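Local structure of arginine kinase (Cydia pomonella granulosis virus, 6VVG) at residues S58-V63 with V158-L163; T127-L132 with F194-V199; D141-N146 with D174-Y179; P170-G175 with E188-S193. The protein binds adenosine monophosphate and is a viral protein kinase, probably acting on serine and threonine, whose kinase activity relies on side-to-side dimerization. One frame throughout, in Å; residues are numbered along the deposited sequence.

Contact 1: residues S58-V63 with V158-L163. With AMP (adenosine monophosphate), chain C.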
# COMPACT_ATOMS: atom_id res chain seq x y z
N SER A 58 -1.07 -5.69 4.41
CA SER A 58 -0.34 -4.51 4.85
C SER A 58 -1.03 -3.22 4.43
O SER A 58 -0.87 -2.18 5.09
CB SER A 58 1.09 -4.54 4.32
OG SER A 58 1.13 -4.40 2.91
N LEU A 59 -1.79 -3.25 3.34
CA LEU A 59 -2.47 -2.04 2.88
C LEU A 59 -3.51 -1.54 3.88
O LEU A 59 -3.88 -0.36 3.83
CB LEU A 59 -3.14 -2.29 1.53
CG LEU A 59 -3.30 -1.09 0.60
CD1 LEU A 59 -1.93 -0.61 0.14
CD2 LEU A 59 -4.19 -1.43 -0.58
N GLU A 60 -3.99 -2.41 4.77
CA GLU A 60 -4.93 -1.97 5.80
C GLU A 60 -4.33 -0.85 6.64
O GLU A 60 -5.03 0.09 7.02
CB GLU A 60 -5.34 -3.15 6.68
CG GLU A 60 -6.38 -2.81 7.73
CD GLU A 60 -6.97 -4.03 8.40
OE1 GLU A 60 -6.49 -5.16 8.13
OE2 GLU A 60 -7.91 -3.87 9.21
N PHE A 61 -3.03 -0.93 6.92
CA PHE A 61 -2.36 0.13 7.65
C PHE A 61 -2.39 1.44 6.87
O PHE A 61 -2.69 2.50 7.42
CB PHE A 61 -0.91 -0.29 7.96
CG PHE A 61 -0.09 0.78 8.62
CD1 PHE A 61 -0.37 1.19 9.92
CD2 PHE A 61 0.96 1.37 7.95
CE1 PHE A 61 0.39 2.18 10.53
CE2 PHE A 61 1.72 2.36 8.55
CZ PHE A 61 1.43 2.76 9.84
N ASP A 62 -2.09 1.37 5.57
CA ASP A 62 -2.02 2.58 4.76
C ASP A 62 -3.35 3.32 4.75
O ASP A 62 -3.39 4.56 4.83
CB ASP A 62 -1.61 2.25 3.33
CG ASP A 62 -0.28 1.52 3.26
OD1 ASP A 62 -0.19 0.42 3.84
OD2 ASP A 62 0.66 2.04 2.62
N VAL A 63 -4.46 2.59 4.62
CA VAL A 63 -5.76 3.24 4.51
C VAL A 63 -6.03 4.08 5.76
O VAL A 63 -6.47 5.23 5.67
CB VAL A 63 -6.87 2.20 4.27
CG1 VAL A 63 -8.24 2.88 4.33
CG2 VAL A 63 -6.66 1.51 2.93
N VAL A 158 -16.64 4.49 7.07
CA VAL A 158 -16.14 3.34 6.32
C VAL A 158 -15.13 2.61 7.20
O VAL A 158 -14.25 3.24 7.80
CB VAL A 158 -15.50 3.79 5.00
CG1 VAL A 158 -15.16 2.58 4.13
CG2 VAL A 158 -16.42 4.75 4.26
N CYS A 159 -15.24 1.28 7.27
CA CYS A 159 -14.37 0.50 8.14
C CYS A 159 -13.92 -0.78 7.44
O CYS A 159 -14.37 -1.11 6.34
CB CYS A 159 -15.05 0.18 9.47
SG CYS A 159 -16.23 -1.20 9.41
N ASP A 160 -13.03 -1.50 8.13
CA ASP A 160 -12.46 -2.77 7.67
C ASP A 160 -11.74 -2.63 6.33
O ASP A 160 -12.23 -3.04 5.27
CB ASP A 160 -13.52 -3.88 7.59
CG ASP A 160 -12.89 -5.27 7.54
OD1 ASP A 160 -11.66 -5.35 7.31
OD2 ASP A 160 -13.60 -6.28 7.73
N TYR A 161 -10.58 -1.99 6.39
CA TYR A 161 -9.70 -1.87 5.23
C TYR A 161 -8.83 -3.11 5.00
O TYR A 161 -7.82 -3.02 4.29
CB TYR A 161 -8.83 -0.62 5.40
CG TYR A 161 -9.57 0.52 6.09
CD1 TYR A 161 -10.88 0.84 5.73
CD2 TYR A 161 -8.98 1.27 7.09
CE1 TYR A 161 -11.57 1.86 6.36
CE2 TYR A 161 -9.65 2.30 7.72
CZ TYR A 161 -10.95 2.59 7.35
OH TYR A 161 -11.64 3.61 7.97
N GLY A 162 -9.23 -4.26 5.54
CA GLY A 162 -8.41 -5.46 5.45
C GLY A 162 -8.35 -6.10 4.08
O GLY A 162 -7.46 -6.92 3.83
N LEU A 163 -9.28 -5.76 3.19
CA LEU A 163 -9.27 -6.28 1.83
C LEU A 163 -8.89 -5.21 0.81
O LEU A 163 -9.06 -5.42 -0.40
CB LEU A 163 -10.63 -6.88 1.47
CG LEU A 163 -11.00 -8.18 2.18
CD1 LEU A 163 -12.30 -8.74 1.62
CD2 LEU A 163 -9.89 -9.21 2.07
P AMP C . -14.62 -5.18 11.34
O1P AMP C . -15.25 -6.15 10.37
O2P AMP C . -15.24 -3.82 11.11
O3P AMP C . -13.12 -5.29 11.22
O5' AMP C . -14.99 -5.60 12.83
C5' AMP C . -16.11 -6.43 13.10
C4' AMP C . -17.27 -5.64 13.67
O4' AMP C . -16.84 -4.90 14.84
C3' AMP C . -17.87 -4.57 12.77
O3' AMP C . -18.75 -5.10 11.78
C2' AMP C . -18.56 -3.66 13.77
O2' AMP C . -19.76 -4.25 14.25
C1' AMP C . -17.53 -3.66 14.90
N9 AMP C . -16.55 -2.58 14.73
C8 AMP C . -15.47 -2.67 13.94
N7 AMP C . -14.82 -1.51 14.00
C5 AMP C . -15.49 -0.70 14.83
C6 AMP C . -15.25 0.59 15.24
N6 AMP C . -14.19 1.53 14.93
N1 AMP C . -16.08 1.19 16.08
C2 AMP C . -17.17 0.52 16.53
N3 AMP C . -17.41 -0.75 16.13
C4 AMP C . -16.57 -1.36 15.28
O HOH W 1 -9.19 -1.64 9.11
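E60 of the regulatory αC helix, here 59-66, meets the D160-Y161-G162 motif, the DFG motif of this kinase, beside the bound AMP. With CG anti to the backbone N (chi1 -177°) and the chain extended beyond it, the E60 side chain runs over the Y161-G162 backbone, and OE1 comes to rest 3.3 Å from G162 CA. Water 1 bridges the segments, donating to E60 OE2 at 2.6 Å and accepting from Y161 N. The main partner of OE2 is K49, through a salt bridge; D160 OD1, 4.5 Å from E60 OE2, has a weaker, long ion pair with the same lysine, which probably offsets the like charges. V63 CG1 stands over one face of the Y161 ring, off toward the rim and 3.2 Å from Y161 CG. The hydroxyl Y161 OH bonds to V158 O at 2.6 Å and is also met by I74 N. An Asx turn, G162 N to D160 OD1, shapes the motif, while D160 OD2 lies 3.1 Å from AMP O1P. S58, F61 and D62, at the start of this helix, pack against the second subunit. The K49-E60 pair, with Y161 packed against the helix, is consistent with the αC-in, DFG-in arrangement of active-like protein kinases.

Contact 2: residues T127-L132 with F194-V199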
# COMPACT_ATOMS: atom_id res chain seq x y z
N THR A 127 -18.16 10.43 -1.73
CA THR A 127 -17.10 11.41 -1.49
C THR A 127 -15.94 10.78 -0.73
O THR A 127 -14.77 11.02 -1.07
CB THR A 127 -17.66 12.60 -0.72
OG1 THR A 127 -18.62 13.29 -1.54
CG2 THR A 127 -16.55 13.55 -0.31
N ALA A 128 -16.24 9.99 0.30
CA ALA A 128 -15.18 9.37 1.09
C ALA A 128 -14.38 8.39 0.26
O ALA A 128 -13.14 8.40 0.28
CB ALA A 128 -15.79 8.68 2.31
N LEU A 129 -15.06 7.51 -0.48
CA LEU A 129 -14.35 6.54 -1.31
C LEU A 129 -13.53 7.24 -2.38
O LEU A 129 -12.41 6.81 -2.70
CB LEU A 129 -15.33 5.56 -1.94
CG LEU A 129 -15.90 4.50 -0.99
CD1 LEU A 129 -16.99 3.69 -1.67
CD2 LEU A 129 -14.80 3.59 -0.46
N ASN A 130 -14.05 8.34 -2.95
CA ASN A 130 -13.26 9.10 -3.91
C ASN A 130 -11.97 9.61 -3.28
O ASN A 130 -10.90 9.54 -3.90
CB ASN A 130 -14.07 10.27 -4.47
CG ASN A 130 -13.38 10.96 -5.63
OD1 ASN A 130 -13.03 10.32 -6.63
ND2 ASN A 130 -13.18 12.27 -5.52
N ASP A 131 -12.05 10.15 -2.06
CA ASP A 131 -10.86 10.61 -1.37
C ASP A 131 -9.83 9.49 -1.24
O ASP A 131 -8.64 9.69 -1.48
CB ASP A 131 -11.22 11.18 0.00
CG ASP A 131 -10.14 12.08 0.57
OD1 ASP A 131 -9.28 12.54 -0.20
OD2 ASP A 131 -10.16 12.33 1.79
N LEU A 132 -10.29 8.30 -0.86
CA LEU A 132 -9.39 7.15 -0.81
C LEU A 132 -8.80 6.86 -2.18
O LEU A 132 -7.59 6.61 -2.30
CB LEU A 132 -10.14 5.92 -0.29
CG LEU A 132 -9.45 4.56 -0.40
CD1 LEU A 132 -8.11 4.61 0.29
CD2 LEU A 132 -10.33 3.47 0.19
N PHE A 194 -14.85 -1.37 -9.09
CA PHE A 194 -15.19 -2.40 -8.12
C PHE A 194 -15.96 -1.79 -6.95
O PHE A 194 -17.02 -2.28 -6.55
CB PHE A 194 -13.93 -3.09 -7.59
CG PHE A 194 -13.29 -4.05 -8.54
CD1 PHE A 194 -13.49 -3.95 -9.90
CD2 PHE A 194 -12.47 -5.06 -8.06
CE1 PHE A 194 -12.89 -4.85 -10.77
CE2 PHE A 194 -11.87 -5.96 -8.91
CZ PHE A 194 -12.08 -5.85 -10.27
N ASP A 195 -15.40 -0.72 -6.38
CA ASP A 195 -16.04 -0.05 -5.25
C ASP A 195 -17.37 0.57 -5.66
O ASP A 195 -18.35 0.49 -4.91
CB ASP A 195 -15.11 1.02 -4.68
CG ASP A 195 -14.02 0.45 -3.79
OD1 ASP A 195 -14.10 -0.74 -3.43
OD2 ASP A 195 -13.08 1.19 -3.44
N TRP A 196 -17.42 1.20 -6.83
CA TRP A 196 -18.63 1.89 -7.24
C TRP A 196 -19.79 0.91 -7.42
O TRP A 196 -20.93 1.23 -7.07
CB TRP A 196 -18.38 2.68 -8.53
CG TRP A 196 -17.38 3.78 -8.33
CD1 TRP A 196 -16.38 4.15 -9.18
CD2 TRP A 196 -17.28 4.66 -7.20
NE1 TRP A 196 -15.67 5.20 -8.66
CE2 TRP A 196 -16.21 5.53 -7.44
CE3 TRP A 196 -18.01 4.80 -6.01
CZ2 TRP A 196 -15.83 6.52 -6.53
CZ3 TRP A 196 -17.64 5.78 -5.11
CH2 TRP A 196 -16.56 6.63 -5.38
N TRP A 197 -19.51 -0.28 -7.95
CA TRP A 197 -20.56 -1.29 -8.06
C TRP A 197 -21.10 -1.67 -6.69
O TRP A 197 -22.32 -1.74 -6.48
CB TRP A 197 -20.03 -2.53 -8.78
CG TRP A 197 -21.03 -3.64 -8.91
CD1 TRP A 197 -21.29 -4.61 -7.99
CD2 TRP A 197 -21.89 -3.89 -10.03
NE1 TRP A 197 -22.27 -5.45 -8.47
CE2 TRP A 197 -22.65 -5.03 -9.72
CE3 TRP A 197 -22.08 -3.26 -11.26
CZ2 TRP A 197 -23.60 -5.56 -10.59
CZ3 TRP A 197 -23.02 -3.78 -12.13
CH2 TRP A 197 -23.77 -4.92 -11.79
N ALA A 198 -20.20 -1.91 -5.73
CA ALA A 198 -20.63 -2.21 -4.37
C ALA A 198 -21.44 -1.06 -3.78
O ALA A 198 -22.42 -1.28 -3.07
CB ALA A 198 -19.42 -2.53 -3.49
N VAL A 199 -21.02 0.18 -4.05
CA VAL A 199 -21.82 1.33 -3.63
C VAL A 199 -23.22 1.23 -4.21
O VAL A 199 -24.22 1.50 -3.52
CB VAL A 199 -21.13 2.64 -4.03
CG1 VAL A 199 -22.10 3.81 -3.86
CG2 VAL A 199 -19.87 2.86 -3.21
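The helical segments that carry L129 and D195 run almost antiparallel, their axes 169° apart in direction and 11.2 Å at closest approach. L129 and D195 are nearest in backbone, CA to CA 7.9 Å, yet the packing depends on L129 with W196 and V199, one and four residues after D195. L129 has CG anti to its carbonyl carbon (chi1 -75°) and meets V199 tip to tip: L129 CD1 and V199 CG2 are 3.4 Å apart, closer than usual for two methyl carbons. W196 slides past L129 in the opposite direction and brings the six-membered part of its indole against the helix, CH2 lying 3.8 Å from L129 CB and 3.9 Å from N130 N. The acid is a lesser neighbour, D195 OD2 being 4.2 Å from L129 CD2. Its carboxylate, although buried, is well supplied: OD2 bonds to H133 NE2 and H139 N, and OD1 to N140 N. D195 thereby ties helix 192-208, the αF helix of the kinase fold, to the chain just after strand 137-138. W196 also meets the H133 ring edge-to-face and packs on Y268 and I271 of helix 268-272, while V199 touches L125 and V126 earlier in helix 115-133.

Contact 3: residues D141-N146 with D174-Y179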
# COMPACT_ATOMS: atom_id res chain seq x y z
N ASP A 141 -14.08 -4.05 -0.22
CA ASP A 141 -15.09 -4.85 0.48
C ASP A 141 -16.23 -3.94 0.99
O ASP A 141 -16.65 -4.04 2.14
CB ASP A 141 -14.47 -5.65 1.63
CG ASP A 141 -15.32 -6.85 1.98
OD1 ASP A 141 -16.10 -7.33 1.13
OD2 ASP A 141 -15.24 -7.33 3.10
N VAL A 142 -16.60 -2.92 0.21
CA VAL A 142 -17.72 -2.06 0.58
C VAL A 142 -18.99 -2.89 0.68
O VAL A 142 -19.37 -3.58 -0.28
CB VAL A 142 -17.88 -0.94 -0.46
CG1 VAL A 142 -19.08 -0.07 -0.14
CG2 VAL A 142 -16.60 -0.12 -0.56
N LYS A 143 -19.65 -2.82 1.83
CA LYS A 143 -20.93 -3.49 2.03
C LYS A 143 -21.56 -2.91 3.29
O LYS A 143 -20.92 -2.19 4.06
CB LYS A 143 -20.77 -5.01 2.15
CG LYS A 143 -19.69 -5.46 3.12
CD LYS A 143 -19.70 -6.98 3.26
CE LYS A 143 -18.44 -7.49 3.94
NZ LYS A 143 -18.59 -8.89 4.43
N LEU A 144 -22.84 -3.25 3.50
CA LEU A 144 -23.59 -2.70 4.62
C LEU A 144 -22.85 -2.87 5.94
O LEU A 144 -22.77 -1.95 6.75
CB LEU A 144 -24.96 -3.37 4.70
CG LEU A 144 -25.84 -3.33 3.44
CD1 LEU A 144 -27.04 -4.25 3.56
CD2 LEU A 144 -26.28 -1.89 3.20
N GLU A 145 -22.30 -4.06 6.17
CA GLU A 145 -21.68 -4.37 7.45
C GLU A 145 -20.40 -3.58 7.69
O GLU A 145 -19.94 -3.50 8.84
CB GLU A 145 -21.39 -5.87 7.52
CG GLU A 145 -22.64 -6.75 7.43
CD GLU A 145 -23.10 -7.00 6.00
OE1 GLU A 145 -22.57 -6.35 5.07
OE2 GLU A 145 -24.01 -7.83 5.79
N ASN A 146 -19.81 -2.98 6.65
CA ASN A 146 -18.60 -2.19 6.79
C ASN A 146 -18.87 -0.69 6.70
O ASN A 146 -17.93 0.09 6.51
CB ASN A 146 -17.58 -2.60 5.73
CG ASN A 146 -16.97 -3.96 6.01
OD1 ASN A 146 -16.98 -4.43 7.15
ND2 ASN A 146 -16.43 -4.59 4.98
N ASP A 174 -11.51 -12.32 -3.43
CA ASP A 174 -11.60 -11.95 -2.03
C ASP A 174 -12.84 -11.09 -1.80
O ASP A 174 -13.39 -10.49 -2.72
CB ASP A 174 -10.34 -11.20 -1.58
CG ASP A 174 -10.13 -9.88 -2.31
OD1 ASP A 174 -10.77 -9.66 -3.36
OD2 ASP A 174 -9.32 -9.07 -1.82
N GLY A 175 -13.31 -11.08 -0.55
CA GLY A 175 -14.50 -10.32 -0.22
C GLY A 175 -15.77 -11.14 -0.36
O GLY A 175 -15.76 -12.38 -0.34
N THR A 176 -16.88 -10.43 -0.51
CA THR A 176 -18.20 -11.05 -0.51
C THR A 176 -18.74 -11.15 -1.93
O THR A 176 -18.93 -10.13 -2.61
CB THR A 176 -19.17 -10.25 0.37
OG1 THR A 176 -18.56 -9.99 1.64
CG2 THR A 176 -20.47 -11.02 0.58
N THR A 177 -19.03 -12.38 -2.35
CA THR A 177 -19.37 -12.66 -3.74
C THR A 177 -20.54 -11.81 -4.22
O THR A 177 -20.54 -11.32 -5.35
CB THR A 177 -19.69 -14.15 -3.90
OG1 THR A 177 -18.59 -14.93 -3.41
CG2 THR A 177 -19.98 -14.50 -5.34
N VAL A 178 -21.55 -11.61 -3.37
CA VAL A 178 -22.79 -11.00 -3.83
C VAL A 178 -22.63 -9.50 -4.03
O VAL A 178 -23.57 -8.81 -4.46
CB VAL A 178 -23.96 -11.29 -2.87
CG1 VAL A 178 -24.33 -12.77 -2.91
CG2 VAL A 178 -23.61 -10.86 -1.45
N TYR A 179 -21.45 -8.97 -3.71
CA TYR A 179 -21.12 -7.58 -4.02
C TYR A 179 -20.15 -7.47 -5.19
O TYR A 179 -19.72 -6.36 -5.51
CB TYR A 179 -20.54 -6.88 -2.79
CG TYR A 179 -21.55 -6.49 -1.73
CD1 TYR A 179 -21.89 -7.38 -0.72
CD2 TYR A 179 -22.15 -5.24 -1.73
CE1 TYR A 179 -22.81 -7.04 0.26
CE2 TYR A 179 -23.07 -4.89 -0.75
CZ TYR A 179 -23.40 -5.80 0.24
OH TYR A 179 -24.31 -5.45 1.21
O HOH W 2 -16.33 -9.87 2.82
O HOH W 3 -24.71 -7.23 2.99
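K143 CB sits over one face of the Y179 ring in a CH-pi contact, 3.5 Å from the centroid and 21° off the ring normal, displaced toward the rim at CZ. The hydroxyl end of the ring reaches L144, crossing its side chain at about a right angle; OH lies 3.4 Å from L144 CG and accepts a weak but straight bond from L144 N. Water 3, in the ring plane at its edge, joins Y179 OH to E145 OE2. Beyond CG the K143 chain stays extended and brings NZ within 3.0 Å of T176 OG1, the two side chains crossing at about a right angle. Water 2 gathers the polar groups, donating to D141 OD2 at 2.8 Å, accepting from K143 NZ and meeting T176 OG1; a long salt bridge also links NZ to OD2. This is the meeting of the catalytic loop with the P+1 loop of a protein kinase: D141, K143 and N146 fall at the positions of the HRDxKxxN signature, with N140 where arginine is usual. In the second shell, N146 ND2 bonds in plane to D141 O at 2.9 Å and closes the catalytic loop, while Y179 N to T176 O, 3.0 Å, closes the 176-179 turn. Helix 192-208 packs on both segments, with V142 on D195 and A198, Y179 on V201, and E205 weakly bonded to Y179 OH.

Contact 4: residues P170-G175 with E188-S193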
# COMPACT_ATOMS: atom_id res chain seq x y z
N PRO A 170 -3.39 -7.57 -10.15
CA PRO A 170 -4.29 -8.68 -10.49
C PRO A 170 -5.26 -8.97 -9.35
O PRO A 170 -4.88 -9.03 -8.18
CB PRO A 170 -3.34 -9.86 -10.74
CG PRO A 170 -1.99 -9.22 -11.04
CD PRO A 170 -1.97 -7.96 -10.19
N SER A 171 -6.52 -9.18 -9.70
CA SER A 171 -7.54 -9.43 -8.69
C SER A 171 -7.75 -10.93 -8.48
O SER A 171 -7.43 -11.76 -9.34
CB SER A 171 -8.86 -8.77 -9.09
OG SER A 171 -9.43 -9.43 -10.21
N PHE A 172 -8.30 -11.26 -7.31
CA PHE A 172 -8.73 -12.60 -6.98
C PHE A 172 -10.04 -12.48 -6.21
O PHE A 172 -10.48 -11.38 -5.86
CB PHE A 172 -7.67 -13.36 -6.16
CG PHE A 172 -7.14 -12.60 -4.99
CD1 PHE A 172 -6.33 -11.49 -5.16
CD2 PHE A 172 -7.43 -13.01 -3.70
CE1 PHE A 172 -5.85 -10.79 -4.07
CE2 PHE A 172 -6.95 -12.32 -2.60
CZ PHE A 172 -6.15 -11.21 -2.79
N TYR A 173 -10.67 -13.62 -5.95
CA TYR A 173 -12.03 -13.64 -5.39
C TYR A 173 -12.01 -13.47 -3.87
O TYR A 173 -12.43 -14.34 -3.11
CB TYR A 173 -12.72 -14.94 -5.79
CG TYR A 173 -13.12 -15.05 -7.24
CD1 TYR A 173 -13.33 -13.92 -8.02
CD2 TYR A 173 -13.30 -16.29 -7.83
CE1 TYR A 173 -13.71 -14.02 -9.35
CE2 TYR A 173 -13.68 -16.41 -9.16
CZ TYR A 173 -13.89 -15.27 -9.91
OH TYR A 173 -14.27 -15.37 -11.23
N ASP A 174 -11.51 -12.32 -3.43
CA ASP A 174 -11.60 -11.95 -2.03
C ASP A 174 -12.84 -11.09 -1.80
O ASP A 174 -13.39 -10.49 -2.72
CB ASP A 174 -10.34 -11.20 -1.58
CG ASP A 174 -10.13 -9.88 -2.31
OD1 ASP A 174 -10.77 -9.66 -3.36
OD2 ASP A 174 -9.32 -9.07 -1.82
N GLY A 175 -13.31 -11.08 -0.55
CA GLY A 175 -14.50 -10.32 -0.22
C GLY A 175 -15.77 -11.14 -0.36
O GLY A 175 -15.76 -12.38 -0.34
N GLU A 188 -10.79 -8.91 -13.76
CA GLU A 188 -10.12 -7.69 -14.17
C GLU A 188 -9.27 -7.15 -13.02
O GLU A 188 -9.48 -7.50 -11.85
CB GLU A 188 -11.13 -6.64 -14.62
CG GLU A 188 -11.87 -7.00 -15.90
CD GLU A 188 -12.57 -5.80 -16.53
OE1 GLU A 188 -12.24 -4.65 -16.16
OE2 GLU A 188 -13.45 -6.01 -17.38
N ALA A 189 -8.31 -6.29 -13.36
CA ALA A 189 -7.47 -5.68 -12.34
C ALA A 189 -8.32 -4.88 -11.35
O ALA A 189 -9.38 -4.36 -11.69
CB ALA A 189 -6.42 -4.77 -12.98
N TYR A 190 -7.83 -4.79 -10.11
CA TYR A 190 -8.50 -3.96 -9.11
C TYR A 190 -8.63 -2.54 -9.63
O TYR A 190 -7.66 -1.95 -10.12
CB TYR A 190 -7.72 -3.99 -7.80
CG TYR A 190 -7.90 -5.28 -7.04
CD1 TYR A 190 -9.16 -5.72 -6.66
CD2 TYR A 190 -6.81 -6.07 -6.70
CE1 TYR A 190 -9.34 -6.91 -5.97
CE2 TYR A 190 -6.97 -7.26 -6.01
CZ TYR A 190 -8.23 -7.67 -5.65
OH TYR A 190 -8.40 -8.85 -4.96
N GLN A 191 -9.84 -1.98 -9.53
CA GLN A 191 -10.13 -0.67 -10.09
C GLN A 191 -11.24 -0.03 -9.28
O GLN A 191 -11.96 -0.70 -8.54
CB GLN A 191 -10.52 -0.78 -11.56
CG GLN A 191 -11.46 -1.93 -11.87
CD GLN A 191 -11.74 -2.09 -13.36
OE1 GLN A 191 -12.57 -1.37 -13.92
NE2 GLN A 191 -11.05 -3.02 -13.99
N THR A 192 -11.37 1.29 -9.42
CA THR A 192 -12.37 2.02 -8.65
C THR A 192 -13.77 1.51 -8.94
O THR A 192 -14.64 1.55 -8.05
CB THR A 192 -12.29 3.52 -8.95
OG1 THR A 192 -12.43 3.75 -10.35
CG2 THR A 192 -10.96 4.09 -8.47
N SER A 193 -14.02 1.03 -10.16
CA SER A 193 -15.36 0.56 -10.50
C SER A 193 -15.80 -0.59 -9.61
O SER A 193 -17.00 -0.78 -9.39
CB SER A 193 -15.41 0.15 -11.98
OG SER A 193 -14.70 -1.05 -12.21
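Y190 lies with one ring face against S171 and its hydroxyl aimed at D174. S171 CB stands over the ring centre, 3.7 Å from the centroid and 13° off the normal, a CH-pi contact. From the same serine, S171 OG donates to E188 O at 2.5 Å; chi1 of 69° sets OG between the backbone N and the carbonyl carbon, turned to E188, while CB covers the ring. Y190 and D174 reach toward each other tip to tip with carboxylate and ring planes 53° apart. Y190 OH donates to D174 OD1 at 3.0 Å, coming from above the carboxylate plane. The hydroxyl also accepts a weak bond from F172 N, 3.4 Å away, and lies over a face of the F172 ring, 3.3 Å from CE1, as the two side chains cross obliquely. D174 is held more strongly elsewhere, by salt bridges to K184 through OD1 and to R165 through OD2, and N140 also bonds to OD1. Next along the chain, Q191 NE2 donates to A189 O at 3.1 Å, in its amide plane, and to E188 OE1; S193 OG in turn bonds to Q191 OE1. The arrangement belongs to the activation segment of the kinase fold, here packed back against the chain that leads into helix 192-208, the αF helix.

Overall arrangement
Contacts 1 and 2 are buried, contacts 3 and 4 only partly, and contact 4 lies farthest from the centre of the chain. The catalytic-loop segment of contact 3 joins it to contacts 1 and 2: N146 pairs with C159 of contact 1 through the backbone, and V142 packs on A198 and L129 of contact 2. Contacts 2 and 4 both use helix 192-208, F194 lying against A189 and E188, whereas contacts 3 and 4 share D174 and G175. Chemistry follows place: contact 2 is mainly apolar between helices, contact 1 mixes ring packing with a water bridge beside the nucleotide, contact 3 joins a ring-face contact to two bridging waters, and contact 4 relies on direct hydroxyl bonds.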